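Local coordinates for putative ABC transporter, periplasmic binding protein, amino acid (Neisseria gonorrhoeae, PDB 2YJP), which binds L-cysteine in a cleft between two lobes and probably delivers it to an ABC transporter for uptake into the cell, at residues A46-I51 / K90-S95; E111-G116 / E133-A138; L146-P151 / A177-S182; I258-M261 / G265-K268. The protein carries 1 engineered substitution. All blocks are in the same frame, centred on the assembly; numbering follows the deposited sequence.

Contact 1: residues A46-I51 / K90-S95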
loop_
_atom_site.group_PDB
_atom_site.type_symbol
_atom_site.label_atom_id
_atom_site.label_comp_id
_atom_site.label_asym_id
_atom_site.label_seq_id
_atom_site.Cartn_x
_atom_site.Cartn_y
_atom_site.Cartn_z
ATOM N N ALA A 46 -7.748 -18.293 -10.905
ATOM C CA ALA A 46 -6.965 -17.485 -11.868
ATOM C C ALA A 46 -5.570 -18.084 -11.912
ATOM O O ALA A 46 -4.652 -17.567 -11.284
ATOM C CB ALA A 46 -6.871 -16.052 -11.390
ATOM N N THR A 47 -5.435 -19.213 -12.587
ATOM C CA THR A 47 -4.161 -19.908 -12.664
ATOM C C THR A 47 -3.249 -19.248 -13.724
ATOM O O THR A 47 -3.695 -18.470 -14.576
ATOM C CB THR A 47 -4.355 -21.410 -13.056
ATOM O OG1 THR A 47 -4.940 -21.455 -14.363
ATOM C CG2 THR A 47 -5.252 -22.167 -12.079
ATOM N N VAL A 48 -1.973 -19.585 -13.677
ATOM C CA VAL A 48 -1.012 -19.167 -14.688
ATOM C C VAL A 48 -1.594 -19.465 -16.080
ATOM O O VAL A 48 -1.796 -18.568 -16.864
ATOM C CB VAL A 48 0.379 -19.846 -14.459
ATOM C CG1 VAL A 48 1.233 -19.836 -15.731
ATOM C CG2 VAL A 48 1.098 -19.162 -13.249
ATOM N N ALA A 49 -1.911 -20.726 -16.360
ATOM C CA ALA A 49 -2.469 -21.094 -17.645
ATOM C C ALA A 49 -3.714 -20.278 -18.000
ATOM O O ALA A 49 -3.848 -19.814 -19.140
ATOM C CB ALA A 49 -2.742 -22.609 -17.734
ATOM N N ALA A 50 -4.634 -20.113 -17.050
ATOM C CA ALA A 50 -5.889 -19.411 -17.359
ATOM C C ALA A 50 -5.613 -17.954 -17.738
ATOM O O ALA A 50 -6.231 -17.419 -18.629
ATOM C CB ALA A 50 -6.858 -19.489 -16.211
ATOM N N ILE A 51 -4.672 -17.328 -17.051
ATOM C CA ILE A 51 -4.322 -15.971 -17.347
ATOM C C ILE A 51 -3.605 -15.850 -18.683
ATOM O O ILE A 51 -3.841 -14.883 -19.401
ATOM C CB ILE A 51 -3.505 -15.345 -16.215
ATOM C CG1 ILE A 51 -4.390 -15.139 -14.957
ATOM C CG2 ILE A 51 -2.881 -13.991 -16.679
ATOM C CD1 ILE A 51 -3.603 -15.040 -13.683
ATOM N N LYS A 90 5.100 -8.461 -18.017
ATOM C CA LYS A 90 6.096 -8.722 -19.018
ATOM C C LYS A 90 6.558 -10.205 -18.958
ATOM O O LYS A 90 6.656 -10.861 -20.014
ATOM C CB LYS A 90 7.287 -7.764 -18.848
ATOM C CG LYS A 90 8.447 -8.131 -19.725
ATOM C CD LYS A 90 9.434 -6.999 -19.812
ATOM C CE LYS A 90 10.811 -7.531 -19.972
ATOM N NZ LYS A 90 10.666 -8.875 -20.574
ATOM N N ASP A 91 6.837 -10.727 -17.749
ATOM C CA ASP A 91 7.334 -12.119 -17.655
ATOM C C ASP A 91 6.224 -13.102 -17.998
ATOM O O ASP A 91 6.456 -14.089 -18.637
ATOM C CB ASP A 91 7.871 -12.419 -16.259
ATOM C CG ASP A 91 9.178 -11.757 -15.993
ATOM O OD1 ASP A 91 9.902 -11.530 -16.983
ATOM O OD2 ASP A 91 9.484 -11.445 -14.807
ATOM N N LEU A 92 5.007 -12.807 -17.555
ATOM C CA LEU A 92 3.924 -13.743 -17.701
ATOM C C LEU A 92 3.358 -13.745 -19.123
ATOM O O LEU A 92 3.026 -14.786 -19.669
ATOM C CB LEU A 92 2.806 -13.401 -16.724
ATOM C CG LEU A 92 1.717 -14.489 -16.682
ATOM C CD1 LEU A 92 2.152 -15.780 -15.960
ATOM C CD2 LEU A 92 0.468 -13.951 -16.087
ATOM N N LEU A 93 3.258 -12.559 -19.703
ATOM C CA LEU A 93 2.480 -12.337 -20.890
ATOM C C LEU A 93 3.295 -11.833 -22.056
ATOM O O LEU A 93 2.813 -11.872 -23.184
ATOM C CB LEU A 93 1.315 -11.367 -20.599
ATOM C CG LEU A 93 0.278 -12.069 -19.729
ATOM C CD1 LEU A 93 -0.261 -11.285 -18.759
ATOM C CD2 LEU A 93 -0.866 -12.694 -20.456
ATOM N N GLY A 94 4.508 -11.363 -21.808
ATOM C CA GLY A 94 5.406 -10.998 -22.918
ATOM C C GLY A 94 5.471 -9.492 -23.085
ATOM O O GLY A 94 6.286 -8.980 -23.837
ATOM N N SER A 95 4.627 -8.762 -22.351
ATOM C CA SER A 95 4.612 -7.300 -22.476
ATOM C C SER A 95 4.100 -6.600 -21.218
ATOM O O SER A 95 3.066 -6.987 -20.697
ATOM C CB SER A 95 3.771 -6.897 -23.714
ATOM O OG SER A 95 3.385 -5.534 -23.675
#
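L92 and I51 meet at the centre of this contact, where two helices that lie against the same strand come together through branched aliphatic side chains. V48 and I51 stand one turn apart on the first turn of helix 48-54, and the forked end of L92 is directed into the groove between them. One prong, L92 CD1, rests 4.2 Å from V48 CG1, while the other, L92 CD2, presses on I51 CG2 at 3.4 Å, closer than carbon atoms usually pack. The side chains of I51 and L92 cross at about a right angle, so a methyl of one meets a methyl of the other without the chains running alongside. With CG of L92 anti to its own backbone N (chi1 -171°), the fork reaches out across the gap. I51 CG2 in turn fills the hollow between L92 and L93, with L93 CD1 4.3 Å from it, and L93 CD2 comes up to the carbonyl oxygen I51 O at 3.8 Å. At the start of helix 48-54, T47 is the N-cap, its OG1 accepting from A50 N at 3.0 Å. W253 of helix 248-264 touches V48 and L92, and I57 of strand 57-61 touches I51 and L93. The arrangement is that of helices packed on a parallel sheet, as in an alpha/beta lobe of a periplasmic binding protein, where helix 80-93 belongs to the crossover from strand 57-61 to strand 99-103.

Contact 2: residues E111-G116 / E133-A138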
loop_
_atom_site.group_PDB
_atom_site.type_symbol
_atom_site.label_atom_id
_atom_site.label_comp_id
_atom_site.label_asym_id
_atom_site.label_seq_id
_atom_site.Cartn_x
_atom_site.Cartn_y
_atom_site.Cartn_z
ATOM N N GLU A 111 -12.158 -8.423 -0.865
ATOM C CA GLU A 111 -13.307 -8.736 -1.704
ATOM C C GLU A 111 -13.009 -8.885 -3.226
ATOM O O GLU A 111 -13.581 -9.709 -3.894
ATOM C CB GLU A 111 -14.432 -7.691 -1.472
ATOM C CG GLU A 111 -15.669 -7.902 -2.371
ATOM C CD GLU A 111 -16.298 -9.310 -2.222
ATOM O OE1 GLU A 111 -16.467 -9.821 -1.100
ATOM O OE2 GLU A 111 -16.650 -9.948 -3.224
ATOM N N TYR A 112 -12.097 -8.083 -3.745
ATOM C CA TYR A 112 -11.874 -8.008 -5.186
ATOM C C TYR A 112 -11.087 -9.208 -5.628
ATOM O O TYR A 112 -11.313 -9.749 -6.706
ATOM C CB TYR A 112 -11.083 -6.737 -5.538
ATOM C CG TYR A 112 -11.916 -5.477 -5.806
ATOM C CD1 TYR A 112 -13.098 -5.244 -5.240
ATOM C CD2 TYR A 112 -11.496 -4.542 -6.636
ATOM C CE1 TYR A 112 -13.821 -4.081 -5.509
ATOM C CE2 TYR A 112 -12.196 -3.382 -6.867
ATOM C CZ TYR A 112 -13.348 -3.148 -6.325
ATOM O OH TYR A 112 -14.002 -1.966 -6.633
ATOM N N VAL A 113 -10.147 -9.620 -4.786
ATOM C CA VAL A 113 -9.354 -10.794 -5.089
ATOM C C VAL A 113 -10.165 -12.051 -4.805
ATOM O O VAL A 113 -10.062 -13.027 -5.538
ATOM C CB VAL A 113 -8.014 -10.761 -4.280
ATOM C CG1 VAL A 113 -7.942 -11.774 -3.322
ATOM C CG2 VAL A 113 -7.032 -11.308 -4.995
ATOM N N ARG A 114 -10.987 -12.004 -3.753
ATOM C CA ARG A 114 -11.788 -13.154 -3.378
ATOM C C ARG A 114 -12.830 -13.497 -4.442
ATOM O O ARG A 114 -13.024 -14.674 -4.773
ATOM C CB ARG A 114 -12.523 -12.896 -2.064
ATOM C CG ARG A 114 -12.891 -14.164 -1.337
ATOM C CD ARG A 114 -14.183 -14.090 -0.521
ATOM N NE ARG A 114 -14.428 -12.791 0.087
ATOM C CZ ARG A 114 -14.096 -12.464 1.333
ATOM N NH1 ARG A 114 -13.468 -13.346 2.118
ATOM N NH2 ARG A 114 -14.411 -11.247 1.798
ATOM N N SER A 115 -13.524 -12.470 -4.938
ATOM C CA SER A 115 -14.624 -12.652 -5.864
ATOM C C SER A 115 -14.144 -12.851 -7.308
ATOM O O SER A 115 -14.957 -13.046 -8.181
ATOM C CB SER A 115 -15.550 -11.449 -5.786
ATOM O OG SER A 115 -14.855 -10.327 -6.255
ATOM N N GLY A 116 -12.836 -12.760 -7.574
ATOM C CA GLY A 116 -12.339 -12.916 -8.937
ATOM C C GLY A 116 -12.309 -11.621 -9.722
ATOM O O GLY A 116 -11.940 -11.614 -10.890
ATOM N N GLU A 133 -6.046 -15.179 6.713
ATOM C CA GLU A 133 -7.212 -16.052 6.755
ATOM C C GLU A 133 -8.097 -15.914 5.531
ATOM O O GLU A 133 -8.822 -16.832 5.181
ATOM C CB GLU A 133 -8.063 -15.783 8.021
ATOM C CG GLU A 133 -7.418 -16.237 9.320
ATOM C CD GLU A 133 -8.221 -15.811 10.548
ATOM O OE1 GLU A 133 -9.459 -15.690 10.449
ATOM O OE2 GLU A 133 -7.633 -15.595 11.634
ATOM N N ALA A 134 -8.058 -14.756 4.884
ATOM C CA ALA A 134 -8.979 -14.475 3.806
ATOM C C ALA A 134 -8.349 -14.606 2.426
ATOM O O ALA A 134 -9.077 -14.896 1.450
ATOM C CB ALA A 134 -9.590 -13.107 4.017
ATOM N N VAL A 135 -7.026 -14.376 2.340
ATOM C CA VAL A 135 -6.302 -14.397 1.047
ATOM C C VAL A 135 -4.887 -15.060 1.164
ATOM O O VAL A 135 -4.366 -15.243 2.274
ATOM C CB VAL A 135 -6.151 -12.942 0.419
ATOM C CG1 VAL A 135 -7.551 -12.159 0.334
ATOM C CG2 VAL A 135 -5.032 -12.103 1.147
ATOM N N ASP A 136 -4.240 -15.399 0.046
ATOM C CA ASP A 136 -2.876 -15.882 0.179
ATOM C C ASP A 136 -1.865 -14.825 -0.249
ATOM O O ASP A 136 -1.928 -14.271 -1.378
ATOM C CB ASP A 136 -2.617 -17.191 -0.575
ATOM C CG ASP A 136 -3.318 -18.426 0.051
ATOM O OD1 ASP A 136 -3.300 -18.629 1.298
ATOM O OD2 ASP A 136 -3.837 -19.250 -0.742
ATOM N N PHE A 137 -0.904 -14.568 0.644
ATOM C CA PHE A 137 0.173 -13.610 0.391
ATOM C C PHE A 137 1.389 -14.289 -0.200
ATOM O O PHE A 137 1.868 -15.294 0.345
ATOM C CB PHE A 137 0.575 -12.934 1.685
ATOM C CG PHE A 137 -0.428 -11.906 2.155
ATOM C CD1 PHE A 137 -0.451 -10.605 1.595
ATOM C CD2 PHE A 137 -1.341 -12.221 3.183
ATOM C CE1 PHE A 137 -1.369 -9.646 2.064
ATOM C CE2 PHE A 137 -2.250 -11.273 3.637
ATOM C CZ PHE A 137 -2.273 -9.989 3.092
ATOM N N ALA A 138 1.877 -13.748 -1.323
ATOM C CA ALA A 138 3.199 -14.159 -1.841
ATOM C C ALA A 138 4.327 -13.552 -1.036
ATOM O O ALA A 138 4.084 -12.797 -0.131
ATOM C CB ALA A 138 3.337 -13.763 -3.293
#
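V135 faces V113 across the gap between a strand and the end of helix 109-114, and its side chain gives the contact its apolar half. From the backbone, CB of V135 heads toward the helix and lies 4.3 Å from V113 CG1. Beyond it the side chain splits. V135 CG1 goes forward to V113 CG1 at 3.7 Å, while V135 CG2 turns away from the helix and settles over one face of the F137 ring, 3.8 Å above its plane and displaced toward the rim. The first torsion (chi1 -52°) sets this division of labour, since it places CG1 opposite the carbonyl carbon and leaves CG2 wedged between that carbon and the backbone N. On the helix side, V113 is modelled with its two methyls unusually close together and off a staggered position, so the exact branch that meets V135 is doubtful, although the side chain as a whole faces it.

The other half of the contact is looser and closer to the surface. R114 extends its guanidinium group toward A134, where NH1 lies 4.3 Å from A134 CB, approached obliquely. The same group has E111 OE1 at its edge and in its plane, but the salt bridge is long, with NE 3.8 Å from OE1. At the helix end, E111 O accepts from both S115 N and S115 OG, the hydroxyl bond measuring 2.8 Å. Around this pair, V110 one turn earlier in helix 109-114 also touches A134 and V135, A242 of strand 237-244 packs on V135, and D136 pairs through its backbone with V243 of that antiparallel strand.

Contact 3: residues L146-P151 / A177-S182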
loop_
_atom_site.group_PDB
_atom_site.type_symbol
_atom_site.label_atom_id
_atom_site.label_comp_id
_atom_site.label_asym_id
_atom_site.label_seq_id
_atom_site.Cartn_x
_atom_site.Cartn_y
_atom_site.Cartn_z
ATOM N N LEU A 146 3.440 1.974 10.912
ATOM C CA LEU A 146 2.512 3.064 10.979
ATOM C C LEU A 146 3.113 4.304 11.629
ATOM O O LEU A 146 4.037 4.240 12.473
ATOM C CB LEU A 146 1.235 2.638 11.729
ATOM C CG LEU A 146 0.476 1.405 11.141
ATOM C CD1 LEU A 146 -0.662 0.956 12.072
ATOM C CD2 LEU A 146 0.038 1.704 9.680
ATOM N N GLY A 147 2.556 5.457 11.267
ATOM C CA GLY A 147 2.939 6.718 11.885
ATOM C C GLY A 147 1.728 7.597 11.995
ATOM O O GLY A 147 0.651 7.230 11.592
ATOM N N VAL A 148 1.884 8.752 12.614
ATOM C CA VAL A 148 0.755 9.694 12.720
ATOM C C VAL A 148 1.181 11.082 12.261
ATOM O O VAL A 148 2.233 11.567 12.708
ATOM C CB VAL A 148 0.262 9.781 14.193
ATOM C CG1 VAL A 148 -0.915 10.800 14.291
ATOM C CG2 VAL A 148 -0.125 8.400 14.666
ATOM N N VAL A 149 0.369 11.721 11.387
ATOM C CA VAL A 149 0.697 13.070 10.915
ATOM C C VAL A 149 -0.305 14.087 11.482
ATOM O O VAL A 149 -1.512 13.751 11.649
ATOM C CB VAL A 149 0.787 13.165 9.403
ATOM C CG1 VAL A 149 -0.644 12.999 8.671
ATOM C CG2 VAL A 149 1.485 14.468 8.995
ATOM N N SER A 150 0.211 15.304 11.799
ATOM C CA SER A 150 -0.591 16.354 12.406
ATOM C C SER A 150 -0.054 17.732 12.033
ATOM O O SER A 150 1.115 17.879 11.642
ATOM C CB SER A 150 -0.580 16.186 13.944
ATOM O OG SER A 150 0.776 16.178 14.456
ATOM N N PRO A 151 -0.886 18.778 12.176
ATOM C CA PRO A 151 -0.329 20.096 11.809
ATOM C C PRO A 151 0.856 20.499 12.714
ATOM O O PRO A 151 0.821 20.215 13.925
ATOM C CB PRO A 151 -1.538 21.073 11.994
ATOM C CG PRO A 151 -2.541 20.336 12.850
ATOM C CD PRO A 151 -2.304 18.852 12.570
ATOM N N ALA A 177 -7.266 -0.654 11.572
ATOM C CA ALA A 177 -7.337 -1.870 12.409
ATOM C C ALA A 177 -6.544 -1.718 13.750
ATOM O O ALA A 177 -6.998 -2.083 14.834
ATOM C CB ALA A 177 -6.829 -3.085 11.646
ATOM N N PHE A 178 -5.394 -1.109 13.654
ATOM C CA PHE A 178 -4.587 -0.861 14.825
ATOM C C PHE A 178 -5.288 -0.055 15.947
ATOM O O PHE A 178 -5.318 -0.487 17.098
ATOM C CB PHE A 178 -3.304 -0.153 14.424
ATOM C CG PHE A 178 -2.385 0.137 15.584
ATOM C CD1 PHE A 178 -1.660 -0.892 16.183
ATOM C CD2 PHE A 178 -2.230 1.431 16.061
ATOM C CE1 PHE A 178 -0.769 -0.645 17.271
ATOM C CE2 PHE A 178 -1.332 1.699 17.137
ATOM C CZ PHE A 178 -0.615 0.632 17.750
ATOM N N PHE A 179 -5.837 1.107 15.591
ATOM C CA PHE A 179 -6.525 1.992 16.546
ATOM C C PHE A 179 -7.827 1.386 17.059
ATOM O O PHE A 179 -8.087 1.434 18.235
ATOM C CB PHE A 179 -6.731 3.376 15.906
ATOM C CG PHE A 179 -5.524 4.230 16.035
ATOM C CD1 PHE A 179 -5.276 4.922 17.216
ATOM C CD2 PHE A 179 -4.573 4.259 15.044
ATOM C CE1 PHE A 179 -4.128 5.664 17.364
ATOM C CE2 PHE A 179 -3.433 4.991 15.176
ATOM C CZ PHE A 179 -3.201 5.706 16.317
ATOM N N THR A 180 -8.619 0.783 16.181
ATOM C CA THR A 180 -9.770 0.027 16.579
ATOM C C THR A 180 -9.439 -1.064 17.641
ATOM O O THR A 180 -10.160 -1.219 18.630
ATOM C CB THR A 180 -10.416 -0.635 15.344
ATOM O OG1 THR A 180 -10.825 0.385 14.449
ATOM C CG2 THR A 180 -11.596 -1.458 15.726
ATOM N N LYS A 181 -8.364 -1.817 17.429
ATOM C CA LYS A 181 -8.039 -2.915 18.310
ATOM C C LYS A 181 -7.255 -2.449 19.560
ATOM O O LYS A 181 -7.580 -2.827 20.714
ATOM C CB LYS A 181 -7.245 -3.965 17.525
ATOM C CG LYS A 181 -7.265 -5.352 18.131
ATOM C CD LYS A 181 -5.931 -5.733 18.779
ATOM C CE LYS A 181 -6.102 -6.998 19.698
ATOM N N SER A 182 -6.260 -1.599 19.352
ATOM C CA SER A 182 -5.354 -1.285 20.435
ATOM C C SER A 182 -5.682 0.014 21.208
ATOM O O SER A 182 -5.236 0.189 22.335
ATOM C CB SER A 182 -3.943 -1.247 19.852
ATOM O OG SER A 182 -3.563 -2.585 19.524
#
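F178 O accepts from S182 N at 2.7 Å, the shorter of two backbone bonds that carry helix 174-182 through the last turn of its range; in the other, K181 N donates to A177 O at 2.9 Å. This turn holds up the two adjacent phenylalanines that face the strand. F178 meets L146 first: L146 CD1 lies 3.7 Å from F178 CB and 4.0 Å from F178 CG, approaching the ring obliquely, and the two side chains run antiparallel to one another, side by side. The backbone points CB of F178 at the leucine; with CG anti to the backbone N (chi1 -179°), the base of the ring stays beside L146 CD1 while the rest of it runs on past. S182 CB covers part of one face of the same ring.

Strand 142-151 belongs to the mixed sheet of a type II periplasmic binding protein lobe, and helix 174-182, which connects the parallel strands 166-170 and 187-191, packs against that sheet as the helix of a beta-alpha-beta crossover. The second pair lies farther along the strand, since L146 and V148 project from the same face with G147 between them. V148 CG2 touches the rim of the F179 ring, 4.4 Å from F179 CZ and near the ring plane, while F178 CD2 lies 3.7 Å above one face of F179. Both phenylalanine rings also meet the ring of H183, which with E185 binds a zinc ion, and L233 touches L146, F178 and F179.

Contact 4: residues I258-M261 / G265-K268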
loop_
_atom_site.group_PDB
_atom_site.type_symbol
_atom_site.label_atom_id
_atom_site.label_comp_id
_atom_site.label_asym_id
_atom_site.label_seq_id
_atom_site.Cartn_x
_atom_site.Cartn_y
_atom_site.Cartn_z
ATOM N N ILE A 258 8.949 -12.696 -7.462
ATOM C CA ILE A 258 9.451 -11.771 -6.456
ATOM C C ILE A 258 10.907 -12.061 -6.115
ATOM O O ILE A 258 11.711 -11.137 -6.025
ATOM C CB ILE A 258 8.596 -11.756 -5.165
ATOM C CG1 ILE A 258 7.187 -11.215 -5.467
ATOM C CG2 ILE A 258 9.270 -10.919 -4.038
ATOM C CD1 ILE A 258 7.121 -9.779 -6.097
ATOM N N ALA A 259 11.222 -13.350 -5.947
ATOM C CA ALA A 259 12.538 -13.811 -5.508
ATOM C C ALA A 259 13.514 -13.399 -6.577
ATOM O O ALA A 259 14.617 -12.906 -6.272
ATOM C CB ALA A 259 12.563 -15.364 -5.315
ATOM N N ALA A 260 13.105 -13.617 -7.837
ATOM C CA ALA A 260 13.993 -13.334 -8.980
ATOM C C ALA A 260 14.220 -11.827 -9.092
ATOM O O ALA A 260 15.333 -11.407 -9.426
ATOM C CB ALA A 260 13.467 -13.908 -10.304
ATOM N N MET A 261 13.196 -11.046 -8.772
ATOM C CA MET A 261 13.305 -9.574 -8.843
ATOM C C MET A 261 14.210 -8.953 -7.794
ATOM O O MET A 261 14.850 -7.923 -8.068
ATOM C CB MET A 261 11.948 -8.900 -8.792
ATOM C CG MET A 261 11.186 -9.004 -10.069
ATOM S SD MET A 261 9.495 -8.499 -9.696
ATOM C CE MET A 261 8.906 -7.999 -11.245
ATOM N N GLY A 265 17.894 -7.237 -9.578
ATOM C CA GLY A 265 17.927 -5.775 -9.604
ATOM C C GLY A 265 16.630 -5.105 -9.985
ATOM O O GLY A 265 16.517 -3.905 -9.832
ATOM N N ARG A 266 15.632 -5.855 -10.461
ATOM C CA ARG A 266 14.344 -5.257 -10.825
ATOM C C ARG A 266 13.615 -4.584 -9.699
ATOM O O ARG A 266 13.020 -3.537 -9.920
ATOM C CB ARG A 266 13.419 -6.256 -11.531
ATOM C CG ARG A 266 13.843 -6.421 -13.044
ATOM C CD ARG A 266 13.100 -7.539 -13.809
ATOM N NE ARG A 266 13.203 -8.793 -13.111
ATOM C CZ ARG A 266 12.395 -9.841 -13.262
ATOM N NH1 ARG A 266 11.398 -9.807 -14.074
ATOM N NH2 ARG A 266 12.565 -10.944 -12.604
ATOM N N LEU A 267 13.640 -5.168 -8.500
ATOM C CA LEU A 267 13.097 -4.490 -7.306
ATOM C C LEU A 267 13.880 -3.223 -6.938
ATOM O O LEU A 267 13.297 -2.175 -6.720
ATOM C CB LEU A 267 12.983 -5.453 -6.109
ATOM C CG LEU A 267 12.135 -4.901 -4.955
ATOM C CD1 LEU A 267 10.640 -4.800 -5.323
ATOM C CD2 LEU A 267 12.309 -5.786 -3.740
ATOM N N LYS A 268 15.206 -3.309 -6.934
ATOM C CA LYS A 268 16.046 -2.130 -6.707
ATOM C C LYS A 268 15.775 -1.022 -7.769
ATOM O O LYS A 268 15.621 0.163 -7.421
ATOM C CB LYS A 268 17.529 -2.540 -6.617
ATOM C CG LYS A 268 18.553 -1.419 -6.322
ATOM C CD LYS A 268 18.626 -1.021 -4.808
ATOM C CE LYS A 268 20.090 -0.641 -4.392
ATOM N NZ LYS A 268 20.415 0.832 -4.483
#
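M261 O takes the N-H of L267 in the strongest bond that spans the break between two successive helices. The bond is 3.0 Å long and nearly straight at L267 N (176°), but the donor stands above the carbonyl plane, 50° out of it, so the oxygen is approached from over the group. G265 N also reaches M261 O, weakly, at 3.5 Å. This carbonyl, near the end of helix 248-264, therefore occupies an N-H in the first turn of helix 266-274, a position where the new helix has no earlier carbonyl of its own to offer. G265 makes the corner: its positive phi ends one helix, and it serves as N-cap to the next.

R266 then folds back over the helix that has just ended. Its guanidinium group is anchored by two salt bridges, NH1 to D91 and NE to D264, and a bend at chi3 (-54°) lays it across M261. Over one of its faces sits M261 CG, 3.3 Å above the plane and displaced toward the rim, while A260 CB touches the edge, 3.9 Å from NH2. The arginine runs nearly perpendicular to the extended methionine, and the CG methylene of M261 backs the charged group. Farther out, M261 CB and L267 CB approach to 4.5 Å. The corner leans on helix 80-93, where D87 touches both M261 and R266 and where F80 and I84 receive L267, whose side chain also meets Y141 and L289.

Contacts 1 and 4 are joined directly: D91 OD2 in the 90-95 segment and R266 NH1 form a salt bridge of 2.6 Å, tying helix 80-93 to the start of helix 266-274. Contact 2 touches neither, though its nearest atoms come within about 5 Å of contact 4 and about 7 Å of contact 1. Contact 3 lies across the chain's centre from contact 1, their centres 38 Å apart, consistent with a two-lobed receptor. Contacts 2 and 3 reach the same sheet through successive strands, and the bound cysteine lies about 10 Å from the side chain of V135 and about 6 Å from that of L146.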